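PDB 6G5O: cytochrome P450 from Zobellia galactanivorans, which is a haem protein of the cytochrome P450 family, carrying protoporphyrin IX with iron inside a mainly helical fold. Local coordinates for residues 231-236 against 378-383; 109-114 against 349-354; 178-183 against 194-199. All blocks are in the same frame, centred on the assembly; numbering follows the deposited sequence.

Contact 1 of 3, residues 231-236 against 378-383; sequences NSIAYL and IQIKFN
The phenyl ring of F382 is reached obliquely by a methyl of the helix: CG2 of I233 lies 4.1 Å from CZ, with the two side chains crossing at about a right angle. F382 thus meets I233 of the helix on one hand and, on the other, F354 of the adjacent strand, with which it packs edge-to-face. In F382, CG stands beside the backbone N (chi1 -73°), and although the CB does not aim straight at the helix, the length of the ring brings its far end there.

I233 meets a second partner with the same methyl. Its CG2 sits 3.9 Å from CD1 of I380, the closest pair of the contact, because CG2 is anti to the backbone N and projects at the strand between aromatic and aliphatic neighbours. I380 extends its longer branch to this point, and its CD1 also comes to 4.3 Å from the backbone N of A234. The small alanine suits a position where an isoleucine methyl comes this near the helix backbone.

Helices 207-220 and 223-238 together probably correspond to the P450 I-helix, the A-G-G-x-D-T motif spanning the break between them; here the later part lies against the central strand of a three-stranded antiparallel sheet. The segment axes approach to 10.3 Å at 57°, a spacing filled by branched and aromatic side chains. V122 and F126 of helix 122-139 add to the apolar surroundings of I233. Among the buried polar groups, N231 gives its ND2 to the carbonyl of V373, while S232 OG bonds to A228 O within the helix.

Contact 2 of 3, residues 109-114 against 349-354; sequences EIVEET and QKVASF
K350 passes its aliphatic chain obliquely over V111 before its tip reaches E112. Starting at CB, 4.3 Å from V111 CG1, the chain bows slightly outward at CG and returns at CD, which lies 4.1 Å from the same methyl. The next carbon, CE, leaves the valine and comes to 3.4 Å from E112 OE2. Beyond it a bend at chi4 (44°) turns NZ to 3.5 Å from E112 OE2, a salt bridge. Since CE is about as near to the carboxylate as NZ, the ammonium lies beside the acid group, and the pairing probably rests more on charge attraction than on a directed bond. Lysine suits this place, its methylenes covering the valine while its charge stays near the exposed E112.

E112 bends at chi2 (-90°) to bring its carboxylate across the end of the lysine. On the inward side, V111 CG1 also touches V351 CG2 at 4.4 Å, a looser apolar contact. V351 in turn sets CG1 over one face of the F354 ring, offset toward its rim. In the next turn of the helix, T114 returns OG1 to I110 O at 2.6 Å; that carbonyl also accepts T114 N, from the opposite face of its plane.

K350 lies at the junction of helix 333-350 and strand 351-366, and its backbone pairs with L385 at the chain's modelled end. Helix 97-117 covers this junction, with V111 reaching T346 and L347 of helix 333-350 as well as F126 of helix 122-139, while T114 leans on F382 of strand 369-384.

Contact 3 of 3, residues 178-183 against 194-199; sequences EQIDRA and VLLNSE
The backbones of two neighbouring helices come nearest at A183 and L196, whose CA atoms are 8.2 Å apart, a separation spanned by one leucine side chain. L196 points at helix 169-185, with CG beside its backbone N (chi1 -70°) and CD1 nearly anti to CA (chi2 160°), which carries this methyl toward A183. CD1 comes to 4.1 Å from CB of A183 and to 3.9 Å from the carbonyl O of I180. The other methyl, CD2, meets CG2 of I180 at 4.4 Å. The leucine fork thus spreads over successive turns of the facing helix, and alanine, with its single methyl, suits the position nearest the leucine backbone. The methyl is only a packing neighbour of the I180 carbonyl, which accepts a hydrogen bond from the hydroxyl of S184.

In the usual P450 order these probably correspond to the G helix and the short H helix that follows, lying just ahead of what is probably the I-helix region, beginning with helix 207-220. That next helix borders the contact too, with K211 on I180 and V210 on L196. Y192 packs against both I180 and A183 and so widens the apolar patch along helix 191-196.

Just beyond L196, S198 OG bonds to V194 O at 2.5 Å, the donor tilted 32° from the carbonyl plane, while S198 N bonds to L195 O at 2.9 Å. Serine suits this place because its short hydroxyl can reach the carbonyl four residues back. D181, whose CB points away from segment 194-199, forms a salt bridge with K207.

Overall arrangement
Contacts 1 and 2 are near neighbours, their centres 10 Å apart, and they share one antiparallel sheet: strands 351-366 and 369-384 follow each other in the chain and lie side by side. N383 of contact 1 joins S353 and A352 of contact 2 through probable hydrogen bonds. Their segments alternate along the sequence, and together they tie helices 97-117 and 223-238, from the first third and the middle of the chain, to the C-terminal sheet. The centre of contact 3 lies about 39 Å and 38 Å from those of contacts 1 and 2. It closes before contact 1 opens, is nested within the span of contact 2, and joins two helical segments only 11 residues apart.

Contact 1 of 3, residues 231-236 against 378-383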
loop_
_atom_site.group_PDB
_atom_site.type_symbol
_atom_site.label_atom_id
_atom_site.label_comp_id
_atom_site.label_asym_id
_atom_site.label_seq_id
_atom_site.Cartn_x
_atom_site.Cartn_y
_atom_site.Cartn_z
ATOM N N ASN A 231 2.965 2.985 -11.517
ATOM C CA ASN A 231 1.711 3.221 -12.211
ATOM C C ASN A 231 1.458 4.703 -12.507
ATOM O O ASN A 231 0.888 5.034 -13.569
ATOM C CB ASN A 231 0.543 2.582 -11.474
ATOM C CG ASN A 231 0.583 1.049 -11.516
ATOM O OD1 ASN A 231 1.353 0.481 -12.275
ATOM N ND2 ASN A 231 -0.223 0.373 -10.677
ATOM N N SER A 232 1.902 5.584 -11.611
ATOM C CA SER A 232 1.740 7.009 -11.805
ATOM C C SER A 232 2.558 7.540 -12.982
ATOM O O SER A 232 2.119 8.439 -13.716
ATOM C CB SER A 232 2.116 7.762 -10.540
ATOM O OG SER A 232 1.241 7.357 -9.493
ATOM N N ILE A 233 3.769 7.030 -13.129
ATOM C CA ILE A 233 4.650 7.508 -14.182
ATOM C C ILE A 233 4.133 6.992 -15.531
ATOM O O ILE A 233 4.035 7.758 -16.509
ATOM C CB ILE A 233 6.100 7.068 -13.920
ATOM C CG1 ILE A 233 6.644 7.808 -12.688
ATOM C CG2 ILE A 233 6.981 7.366 -15.121
ATOM C CD1 ILE A 233 7.799 7.055 -12.048
ATOM N N ALA A 234 3.761 5.720 -15.576
ATOM C CA ALA A 234 3.101 5.177 -16.751
ATOM C C ALA A 234 1.938 6.057 -17.203
ATOM O O ALA A 234 1.864 6.474 -18.391
ATOM C CB ALA A 234 2.589 3.787 -16.470
ATOM N N TYR A 235 1.020 6.333 -16.270
ATOM C CA TYR A 235 -0.139 7.159 -16.589
ATOM C C TYR A 235 0.239 8.528 -17.156
ATOM O O TYR A 235 -0.393 8.996 -18.095
ATOM C CB TYR A 235 -1.033 7.358 -15.363
ATOM C CG TYR A 235 -2.037 8.472 -15.527
ATOM C CD1 TYR A 235 -3.251 8.261 -16.190
ATOM C CD2 TYR A 235 -1.776 9.718 -15.030
ATOM C CE1 TYR A 235 -4.171 9.279 -16.331
ATOM C CE2 TYR A 235 -2.683 10.740 -15.164
ATOM C CZ TYR A 235 -3.866 10.511 -15.828
ATOM O OH TYR A 235 -4.728 11.551 -15.936
ATOM N N LEU A 236 1.216 9.184 -16.550
ATOM C CA LEU A 236 1.601 10.513 -16.979
ATOM C C LEU A 236 2.277 10.450 -18.346
ATOM O O LEU A 236 2.283 11.440 -19.071
ATOM C CB LEU A 236 2.529 11.180 -15.961
ATOM C CG LEU A 236 1.875 11.704 -14.684
ATOM C CD1 LEU A 236 2.932 12.154 -13.699
ATOM C CD2 LEU A 236 0.903 12.844 -14.953
ATOM N N ILE A 378 9.203 -1.986 -16.731
ATOM C CA ILE A 378 8.710 -1.067 -17.741
ATOM C C ILE A 378 9.802 -0.084 -17.964
ATOM O O ILE A 378 10.252 0.550 -17.010
ATOM C CB ILE A 378 7.373 -0.346 -17.354
ATOM C CG1 ILE A 378 7.004 0.737 -18.385
ATOM C CG2 ILE A 378 7.410 0.275 -15.961
ATOM C CD1 ILE A 378 5.512 0.969 -18.541
ATOM N N GLN A 379 10.230 0.041 -19.228
ATOM C CA GLN A 379 11.339 0.922 -19.586
ATOM C C GLN A 379 10.732 2.210 -20.026
ATOM O O GLN A 379 9.864 2.202 -20.887
ATOM C CB GLN A 379 12.171 0.354 -20.762
ATOM C CG GLN A 379 13.257 -0.648 -20.372
ATOM C CD GLN A 379 14.502 -0.004 -19.787
ATOM O OE1 GLN A 379 14.815 1.171 -20.050
ATOM N NE2 GLN A 379 15.232 -0.784 -19.010
ATOM N N ILE A 380 11.203 3.325 -19.480
ATOM C CA ILE A 380 10.623 4.599 -19.826
ATOM C C ILE A 380 11.705 5.622 -20.020
ATOM O O ILE A 380 12.663 5.679 -19.249
ATOM C CB ILE A 380 9.592 5.093 -18.758
ATOM C CG1 ILE A 380 8.524 4.017 -18.514
ATOM C CG2 ILE A 380 8.913 6.373 -19.219
ATOM C CD1 ILE A 380 7.348 4.451 -17.669
ATOM N N LYS A 381 11.507 6.450 -21.039
ATOM C CA LYS A 381 12.419 7.507 -21.390
ATOM C C LYS A 381 11.867 8.783 -20.781
ATOM O O LYS A 381 10.695 9.064 -20.944
ATOM C CB LYS A 381 12.439 7.645 -22.918
ATOM C CG LYS A 381 13.305 8.779 -23.442
ATOM C CD LYS A 381 14.608 8.289 -24.044
ATOM C CE LYS A 381 15.068 9.165 -25.222
ATOM N NZ LYS A 381 15.583 10.502 -24.808
ATOM N N PHE A 382 12.705 9.573 -20.111
ATOM C CA PHE A 382 12.283 10.828 -19.525
ATOM C C PHE A 382 12.940 11.917 -20.350
ATOM O O PHE A 382 14.167 11.960 -20.375
ATOM C CB PHE A 382 12.806 10.958 -18.087
ATOM C CG PHE A 382 12.108 10.083 -17.063
ATOM C CD1 PHE A 382 11.818 8.756 -17.308
ATOM C CD2 PHE A 382 11.779 10.603 -15.818
ATOM C CE1 PHE A 382 11.192 7.974 -16.346
ATOM C CE2 PHE A 382 11.174 9.813 -14.837
ATOM C CZ PHE A 382 10.873 8.498 -15.112
ATOM N N ASN A 383 12.172 12.790 -21.020
ATOM C CA ASN A 383 12.766 13.901 -21.805
ATOM C C ASN A 383 12.691 15.199 -20.985
ATOM O O ASN A 383 11.656 15.499 -20.390
ATOM C CB ASN A 383 12.034 14.094 -23.146
ATOM C CG ASN A 383 11.699 12.772 -23.855
ATOM O OD1 ASN A 383 12.576 11.965 -24.152
ATOM N ND2 ASN A 383 10.404 12.545 -24.124
#

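Contact 2 of 3, residues 109-114 against 349-354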
loop_
_atom_site.group_PDB
_atom_site.type_symbol
_atom_site.label_atom_id
_atom_site.label_comp_id
_atom_site.label_asym_id
_atom_site.label_seq_id
_atom_site.Cartn_x
_atom_site.Cartn_y
_atom_site.Cartn_z
ATOM N N GLU A 109 16.681 14.585 -6.591
ATOM C CA GLU A 109 17.904 13.862 -6.969
ATOM C C GLU A 109 17.678 12.689 -7.935
ATOM O O GLU A 109 18.344 12.587 -8.977
ATOM C CB GLU A 109 18.655 13.360 -5.732
ATOM C CG GLU A 109 19.269 11.953 -5.899
ATOM C CD GLU A 109 20.698 11.814 -5.383
ATOM O OE1 GLU A 109 20.892 11.865 -4.144
ATOM O OE2 GLU A 109 21.610 11.634 -6.239
ATOM N N ILE A 110 16.749 11.797 -7.588
ATOM C CA ILE A 110 16.478 10.620 -8.427
ATOM C C ILE A 110 15.847 11.013 -9.784
ATOM O O ILE A 110 16.121 10.382 -10.813
ATOM C CB ILE A 110 15.660 9.543 -7.669
ATOM C CG1 ILE A 110 15.565 8.234 -8.447
ATOM C CG2 ILE A 110 14.229 9.972 -7.447
ATOM C CD1 ILE A 110 16.877 7.527 -8.672
ATOM N N VAL A 111 15.017 12.050 -9.800
ATOM C CA VAL A 111 14.488 12.523 -11.074
ATOM C C VAL A 111 15.622 13.114 -11.958
ATOM O O VAL A 111 15.680 12.795 -13.138
ATOM C CB VAL A 111 13.302 13.500 -10.890
ATOM C CG1 VAL A 111 12.939 14.180 -12.194
ATOM C CG2 VAL A 111 12.080 12.756 -10.353
ATOM N N GLU A 112 16.509 13.922 -11.381
ATOM C CA GLU A 112 17.628 14.555 -12.131
ATOM C C GLU A 112 18.586 13.522 -12.710
ATOM O O GLU A 112 18.899 13.594 -13.877
ATOM C CB GLU A 112 18.449 15.537 -11.282
ATOM C CG GLU A 112 17.679 16.683 -10.633
ATOM C CD GLU A 112 17.567 17.948 -11.459
ATOM O OE1 GLU A 112 17.550 17.907 -12.712
ATOM O OE2 GLU A 112 17.459 19.019 -10.818
ATOM N N GLU A 113 19.024 12.562 -11.893
ATOM C CA GLU A 113 19.815 11.433 -12.371
ATOM C C GLU A 113 19.101 10.610 -13.480
ATOM O O GLU A 113 19.735 10.133 -14.438
ATOM C CB GLU A 113 20.287 10.592 -11.175
ATOM C CG GLU A 113 20.213 9.063 -11.289
ATOM C CD GLU A 113 20.591 8.359 -9.970
ATOM O OE1 GLU A 113 19.759 7.598 -9.377
ATOM O OE2 GLU A 113 21.736 8.571 -9.506
ATOM N N THR A 114 17.791 10.456 -13.379
ATOM C CA THR A 114 17.050 9.750 -14.419
ATOM C C THR A 114 16.986 10.566 -15.744
ATOM O O THR A 114 16.948 9.989 -16.839
ATOM C CB THR A 114 15.642 9.424 -13.927
ATOM O OG1 THR A 114 15.728 8.627 -12.735
ATOM C CG2 THR A 114 14.864 8.676 -14.984
ATOM N N GLN A 349 7.455 19.713 -12.894
ATOM C CA GLN A 349 8.341 20.866 -12.982
ATOM C C GLN A 349 9.675 20.586 -13.730
ATOM O O GLN A 349 10.397 21.521 -14.024
ATOM C CB GLN A 349 8.614 21.418 -11.587
ATOM C CG GLN A 349 7.457 22.169 -10.972
ATOM C CD GLN A 349 7.511 22.162 -9.440
ATOM O OE1 GLN A 349 8.593 22.064 -8.842
ATOM N NE2 GLN A 349 6.330 22.236 -8.795
ATOM N N LYS A 350 9.979 19.319 -14.036
ATOM C CA LYS A 350 11.271 18.920 -14.620
ATOM C C LYS A 350 11.194 18.086 -15.904
ATOM O O LYS A 350 12.161 18.030 -16.652
ATOM C CB LYS A 350 12.079 18.109 -13.580
ATOM C CG LYS A 350 12.757 18.950 -12.503
ATOM C CD LYS A 350 12.982 18.128 -11.247
ATOM C CE LYS A 350 14.148 18.600 -10.399
ATOM N NZ LYS A 350 14.227 20.074 -10.216
ATOM N N VAL A 351 10.097 17.367 -16.122
ATOM C CA VAL A 351 9.974 16.492 -17.277
ATOM C C VAL A 351 8.928 17.069 -18.243
ATOM O O VAL A 351 7.851 17.525 -17.823
ATOM C CB VAL A 351 9.557 15.063 -16.864
ATOM C CG1 VAL A 351 9.491 14.119 -18.068
ATOM C CG2 VAL A 351 10.476 14.517 -15.778
ATOM N N ALA A 352 9.271 17.049 -19.539
ATOM C CA ALA A 352 8.388 17.557 -20.590
ATOM C C ALA A 352 7.489 16.450 -21.134
ATOM O O ALA A 352 6.311 16.691 -21.416
ATOM C CB ALA A 352 9.212 18.207 -21.708
ATOM N N SER A 353 8.013 15.233 -21.252
ATOM C CA SER A 353 7.227 14.114 -21.779
ATOM C C SER A 353 7.935 12.821 -21.482
ATOM O O SER A 353 9.069 12.843 -21.058
ATOM C CB SER A 353 7.061 14.242 -23.311
ATOM O OG SER A 353 8.319 14.086 -23.948
ATOM N N PHE A 354 7.265 11.706 -21.735
ATOM C CA PHE A 354 7.844 10.375 -21.554
ATOM C C PHE A 354 7.529 9.501 -22.773
ATOM O O PHE A 354 6.640 9.827 -23.564
ATOM C CB PHE A 354 7.204 9.648 -20.357
ATOM C CG PHE A 354 7.111 10.451 -19.085
ATOM C CD1 PHE A 354 6.224 11.498 -18.969
ATOM C CD2 PHE A 354 7.867 10.092 -17.975
ATOM C CE1 PHE A 354 6.101 12.195 -17.771
ATOM C CE2 PHE A 354 7.760 10.788 -16.779
ATOM C CZ PHE A 354 6.875 11.844 -16.671
#

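Contact 3 of 3, residues 178-183 against 194-199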
loop_
_atom_site.group_PDB
_atom_site.type_symbol
_atom_site.label_atom_id
_atom_site.label_comp_id
_atom_site.label_asym_id
_atom_site.label_seq_id
_atom_site.Cartn_x
_atom_site.Cartn_y
_atom_site.Cartn_z
ATOM N N GLU A 178 17.581 -8.779 14.247
ATOM C CA GLU A 178 18.912 -8.199 14.470
ATOM C C GLU A 178 18.858 -6.718 14.827
ATOM O O GLU A 178 19.529 -6.300 15.768
ATOM C CB GLU A 178 19.874 -8.426 13.280
ATOM C CG GLU A 178 20.324 -9.875 13.019
ATOM C CD GLU A 178 20.636 -10.707 14.281
ATOM O OE1 GLU A 178 19.971 -11.759 14.498
ATOM O OE2 GLU A 178 21.544 -10.324 15.061
ATOM N N GLN A 179 18.066 -5.923 14.100
ATOM C CA GLN A 179 17.917 -4.522 14.452
ATOM C C GLN A 179 17.266 -4.328 15.835
ATOM O O GLN A 179 17.615 -3.400 16.549
ATOM C CB GLN A 179 17.092 -3.791 13.392
ATOM C CG GLN A 179 17.645 -3.881 11.965
ATOM C CD GLN A 179 18.937 -3.165 11.808
ATOM O OE1 GLN A 179 19.189 -2.097 12.422
ATOM N NE2 GLN A 179 19.800 -3.761 11.031
ATOM N N ILE A 180 16.310 -5.179 16.215
ATOM C CA ILE A 180 15.667 -5.047 17.545
ATOM C C ILE A 180 16.735 -5.270 18.622
ATOM O O ILE A 180 16.857 -4.466 19.546
ATOM C CB ILE A 180 14.449 -5.994 17.705
ATOM C CG1 ILE A 180 13.312 -5.490 16.838
ATOM C CG2 ILE A 180 13.926 -6.057 19.148
ATOM C CD1 ILE A 180 12.204 -6.485 16.601
ATOM N N ASP A 181 17.558 -6.304 18.439
ATOM C CA ASP A 181 18.686 -6.597 19.346
ATOM C C ASP A 181 19.708 -5.468 19.421
ATOM O O ASP A 181 20.096 -5.096 20.538
ATOM C CB ASP A 181 19.388 -7.933 18.997
ATOM C CG ASP A 181 18.520 -9.176 19.340
ATOM O OD1 ASP A 181 17.584 -9.059 20.177
ATOM O OD2 ASP A 181 18.762 -10.274 18.761
ATOM N N ARG A 182 20.117 -4.907 18.270
ATOM C CA ARG A 182 21.005 -3.736 18.252
ATOM C C ARG A 182 20.420 -2.592 19.039
ATOM O O ARG A 182 21.130 -1.932 19.777
ATOM C CB ARG A 182 21.289 -3.215 16.833
ATOM C CG ARG A 182 22.035 -4.196 15.944
ATOM C CD ARG A 182 23.536 -4.169 16.152
ATOM N NE ARG A 182 24.181 -3.392 15.079
ATOM C CZ ARG A 182 24.310 -3.790 13.808
ATOM N NH1 ARG A 182 23.842 -4.972 13.410
ATOM N NH2 ARG A 182 24.897 -2.990 12.919
ATOM N N ALA A 183 19.131 -2.320 18.851
ATOM C CA ALA A 183 18.510 -1.176 19.521
ATOM C C ALA A 183 18.279 -1.423 21.018
ATOM O O ALA A 183 18.268 -0.451 21.752
ATOM C CB ALA A 183 17.208 -0.761 18.822
ATOM N N VAL A 194 12.450 3.745 19.700
ATOM C CA VAL A 194 11.229 4.362 20.151
ATOM C C VAL A 194 10.155 3.335 20.553
ATOM O O VAL A 194 9.452 3.553 21.505
ATOM C CB VAL A 194 10.621 5.286 19.076
ATOM C CG1 VAL A 194 9.270 5.823 19.534
ATOM C CG2 VAL A 194 11.565 6.460 18.800
ATOM N N LEU A 195 9.975 2.285 19.765
ATOM C CA LEU A 195 8.971 1.286 20.077
ATOM C C LEU A 195 9.317 0.536 21.383
ATOM O O LEU A 195 8.437 0.393 22.234
ATOM C CB LEU A 195 8.768 0.315 18.913
ATOM C CG LEU A 195 8.088 0.901 17.660
ATOM C CD1 LEU A 195 7.998 -0.161 16.596
ATOM C CD2 LEU A 195 6.695 1.405 17.969
ATOM N N LEU A 196 10.593 0.179 21.553
ATOM C CA LEU A 196 11.051 -0.521 22.759
ATOM C C LEU A 196 10.876 0.294 24.027
ATOM O O LEU A 196 10.727 -0.266 25.094
ATOM C CB LEU A 196 12.520 -0.958 22.633
ATOM C CG LEU A 196 12.727 -2.087 21.629
ATOM C CD1 LEU A 196 14.181 -2.139 21.175
ATOM C CD2 LEU A 196 12.299 -3.408 22.242
ATOM N N ASN A 197 10.879 1.613 23.891
ATOM C CA ASN A 197 10.620 2.515 24.993
ATOM C C ASN A 197 9.153 2.961 25.104
ATOM O O ASN A 197 8.829 3.693 25.992
ATOM C CB ASN A 197 11.533 3.740 24.817
ATOM C CG ASN A 197 11.710 4.534 26.079
ATOM O OD1 ASN A 197 12.005 3.980 27.149
ATOM N ND2 ASN A 197 11.566 5.845 25.957
ATOM N N SER A 198 8.263 2.538 24.221
ATOM C CA SER A 198 6.859 2.934 24.313
ATOM C C SER A 198 6.075 2.013 25.254
ATOM O O SER A 198 6.491 0.900 25.528
ATOM C CB SER A 198 6.198 2.893 22.942
ATOM O OG SER A 198 6.972 3.582 22.021
ATOM N N GLU A 199 4.905 2.467 25.689
ATOM C CA GLU A 199 4.161 1.775 26.747
ATOM C C GLU A 199 2.760 1.384 26.370
ATOM O O GLU A 199 2.029 2.179 25.775
ATOM C CB GLU A 199 4.088 2.651 27.983
ATOM C CG GLU A 199 5.457 3.093 28.441
ATOM C CD GLU A 199 5.448 3.651 29.841
ATOM O OE1 GLU A 199 4.394 4.229 30.238
ATOM O OE2 GLU A 199 6.504 3.497 30.516
#